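Long-range contact in amidohydrolase (Staphylococcus aureus, PDB 3NUR), which is a putative metal-dependent amidohydrolase that probably cleaves non-peptide carbon–nitrogen bonds, or carries out a related reaction, at a metal site in a TIM barrel: residues D76-F81 and A315-I320. Residues are numbered along the deposited sequence; the frame is centred on the assembly and turned at random.
With CA (calcium ion), chain B.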
loop_
_atom_site.group_PDB
_atom_site.type_symbol
_atom_site.label_atom_id
_atom_site.label_comp_id
_atom_site.label_asym_id
_atom_site.label_seq_id
_atom_site.Cartn_x
_atom_site.Cartn_y
_atom_site.Cartn_z
ATOM N N ASP A 76 6.150 -17.230 -14.828
ATOM C CA ASP A 76 6.356 -18.544 -14.221
ATOM C C ASP A 76 6.960 -18.475 -12.828
ATOM O O ASP A 76 6.540 -19.232 -11.952
ATOM C CB ASP A 76 7.156 -19.444 -15.164
ATOM C CG ASP A 76 6.285 -19.914 -16.310
ATOM O OD1 ASP A 76 5.462 -20.830 -16.092
ATOM O OD2 ASP A 76 6.356 -19.304 -17.398
ATOM N N GLU A 77 7.913 -17.559 -12.604
ATOM C CA GLU A 77 8.513 -17.378 -11.275
ATOM C C GLU A 77 7.446 -16.909 -10.283
ATOM O O GLU A 77 7.397 -17.407 -9.162
ATOM C CB GLU A 77 9.645 -16.358 -11.326
ATOM C CG GLU A 77 10.934 -16.955 -11.864
ATOM C CD GLU A 77 11.988 -15.920 -12.201
ATOM O OE1 GLU A 77 12.450 -15.209 -11.278
ATOM O OE2 GLU A 77 12.371 -15.842 -13.390
ATOM N N ARG A 78 6.560 -16.016 -10.733
ATOM C CA ARG A 78 5.452 -15.474 -9.923
ATOM C C ARG A 78 4.449 -16.590 -9.543
ATOM O O ARG A 78 4.092 -16.748 -8.368
ATOM C CB ARG A 78 4.775 -14.333 -10.691
ATOM C CG ARG A 78 3.775 -13.524 -9.862
ATOM C CD ARG A 78 3.226 -12.331 -10.636
ATOM N NE ARG A 78 4.286 -11.376 -10.999
ATOM C CZ ARG A 78 4.679 -10.338 -10.259
ATOM N NH1 ARG A 78 4.133 -10.115 -9.060
ATOM N NH2 ARG A 78 5.642 -9.533 -10.695
ATOM N N ILE A 79 4.021 -17.383 -10.539
ATOM C CA ILE A 79 3.062 -18.479 -10.319
ATOM C C ILE A 79 3.624 -19.564 -9.427
ATOM O O ILE A 79 2.879 -20.121 -8.612
ATOM C CB ILE A 79 2.547 -19.055 -11.675
ATOM C CG1 ILE A 79 1.579 -18.074 -12.367
ATOM C CG2 ILE A 79 1.913 -20.458 -11.516
ATOM C CD1 ILE A 79 0.209 -17.697 -11.602
ATOM N N GLN A 80 4.924 -19.890 -9.592
ATOM C CA GLN A 80 5.600 -20.897 -8.763
ATOM C C GLN A 80 5.505 -20.463 -7.297
ATOM O O GLN A 80 5.103 -21.270 -6.445
ATOM C CB GLN A 80 7.081 -21.036 -9.164
ATOM C CG GLN A 80 7.805 -22.116 -8.357
ATOM C CD GLN A 80 9.238 -22.275 -8.774
ATOM O OE1 GLN A 80 10.156 -21.913 -8.034
ATOM N NE2 GLN A 80 9.464 -22.833 -9.965
ATOM N N PHE A 81 5.822 -19.170 -7.019
ATOM C CA PHE A 81 5.773 -18.650 -5.661
ATOM C C PHE A 81 4.357 -18.728 -5.102
ATOM O O PHE A 81 4.169 -19.240 -4.006
ATOM C CB PHE A 81 6.324 -17.205 -5.578
ATOM C CG PHE A 81 6.123 -16.570 -4.209
ATOM C CD1 PHE A 81 7.027 -16.802 -3.177
ATOM C CD2 PHE A 81 5.011 -15.771 -3.951
ATOM C CE1 PHE A 81 6.823 -16.243 -1.906
ATOM C CE2 PHE A 81 4.809 -15.212 -2.684
ATOM C CZ PHE A 81 5.719 -15.451 -1.672
ATOM N N ALA A 315 2.849 -10.245 0.904
ATOM C CA ALA A 315 4.192 -10.829 0.909
ATOM C C ALA A 315 5.306 -9.870 0.498
ATOM O O ALA A 315 6.468 -10.186 0.731
ATOM C CB ALA A 315 4.225 -12.023 -0.053
ATOM N N ASP A 316 4.970 -8.765 -0.194
ATOM C CA ASP A 316 5.964 -7.836 -0.791
ATOM C C ASP A 316 6.733 -8.567 -1.918
ATOM O O ASP A 316 7.898 -8.261 -2.217
ATOM C CB ASP A 316 6.910 -7.198 0.260
ATOM C CG ASP A 316 7.477 -5.866 -0.183
ATOM O OD1 ASP A 316 6.893 -5.249 -1.120
ATOM O OD2 ASP A 316 8.564 -5.467 0.339
ATOM N N TYR A 317 6.056 -9.541 -2.566
ATOM C CA TYR A 317 6.679 -10.268 -3.661
ATOM C C TYR A 317 7.008 -9.293 -4.813
ATOM O O TYR A 317 6.175 -8.442 -5.116
ATOM C CB TYR A 317 5.744 -11.393 -4.165
ATOM C CG TYR A 317 6.336 -12.159 -5.321
ATOM C CD1 TYR A 317 7.163 -13.258 -5.101
ATOM C CD2 TYR A 317 6.165 -11.720 -6.637
ATOM C CE1 TYR A 317 7.788 -13.915 -6.158
ATOM C CE2 TYR A 317 6.773 -12.382 -7.704
ATOM C CZ TYR A 317 7.572 -13.488 -7.458
ATOM O OH TYR A 317 8.169 -14.168 -8.497
ATOM N N PRO A 318 8.184 -9.386 -5.477
ATOM C CA PRO A 318 9.287 -10.353 -5.285
ATOM C C PRO A 318 10.450 -9.794 -4.451
ATOM O O PRO A 318 11.489 -10.447 -4.356
ATOM C CB PRO A 318 9.737 -10.595 -6.722
ATOM C CG PRO A 318 9.647 -9.205 -7.329
ATOM C CD PRO A 318 8.439 -8.542 -6.668
ATOM N N TYR A 319 10.293 -8.582 -3.870
ATOM C CA TYR A 319 11.346 -7.938 -3.072
ATOM C C TYR A 319 11.620 -8.718 -1.796
ATOM O O TYR A 319 12.762 -8.777 -1.331
ATOM C CB TYR A 319 11.055 -6.439 -2.856
ATOM C CG TYR A 319 10.764 -5.723 -4.156
ATOM C CD1 TYR A 319 11.642 -5.804 -5.235
ATOM C CD2 TYR A 319 9.616 -4.955 -4.308
ATOM C CE1 TYR A 319 11.364 -5.163 -6.447
ATOM C CE2 TYR A 319 9.339 -4.294 -5.505
ATOM C CZ TYR A 319 10.218 -4.394 -6.570
ATOM O OH TYR A 319 9.926 -3.765 -7.768
ATOM N N ILE A 320 10.572 -9.384 -1.286
ATOM C CA ILE A 320 10.649 -10.412 -0.245
ATOM C C ILE A 320 9.951 -11.640 -0.863
ATOM O O ILE A 320 8.889 -11.480 -1.465
ATOM C CB ILE A 320 9.996 -10.034 1.127
ATOM C CG1 ILE A 320 10.497 -8.656 1.639
ATOM C CG2 ILE A 320 10.285 -11.144 2.173
ATOM C CD1 ILE A 320 9.948 -8.216 2.992
HETATM CA CA CA B . 6.434 -3.174 -1.238
HETATM O O HOH W 1 7.747 -2.927 0.487
HETATM O O HOH W 2 8.265 -2.438 -2.334
#
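Tyr317 points its ring between Phe81 and Arg78, two residues one helical turn apart on helix 75-84. The Phe81 and Tyr317 rings form an offset stack, with centroids 4.8 Å apart and planes tilted by 29°. The overlap is partial: Tyr317 CD1 sits over the rim of one Phe81 face, 3.5 Å from Phe81 CD2. The two side chains run past each other in opposite directions. Both have CG anti to the backbone N (chi1 173° for Phe81), which carries each ring alongside the other. Arg78 meets the Tyr317 ring differently. Its NH1 lies at the ring edge, 3.5 Å from Tyr317 CD2. That edge is set against a face of the Arg78 guanidinium, with the planes 76° apart. A bend at chi3 presents the face. Its NH2 donates to the carbonyl of His30, which helps fix it there. Tyr317 OH reaches the helix backbone, 3.3 Å from Arg78 CA. Ala315 CB adds an apolar contact, 4.1 Å from Phe81 CZ.

Pro318, after a cis peptide bond, packs its CB over the centre of one Tyr317 ring face. The carboxylate of Glu29 accepts bonds from the backbone N of both Ala315 and Tyr317. Between these two residues, Asp316 makes no contact with the helix segment and binds calcium through OD1 at 2.1 Å. Glu28, His30, His192 and two waters complete the site. Helix 75-84 thus packs on the loop that supplies the aspartate ligand of the metal site, which in amidohydrolase-type TIM barrels lies at the C-terminal ends of the strands.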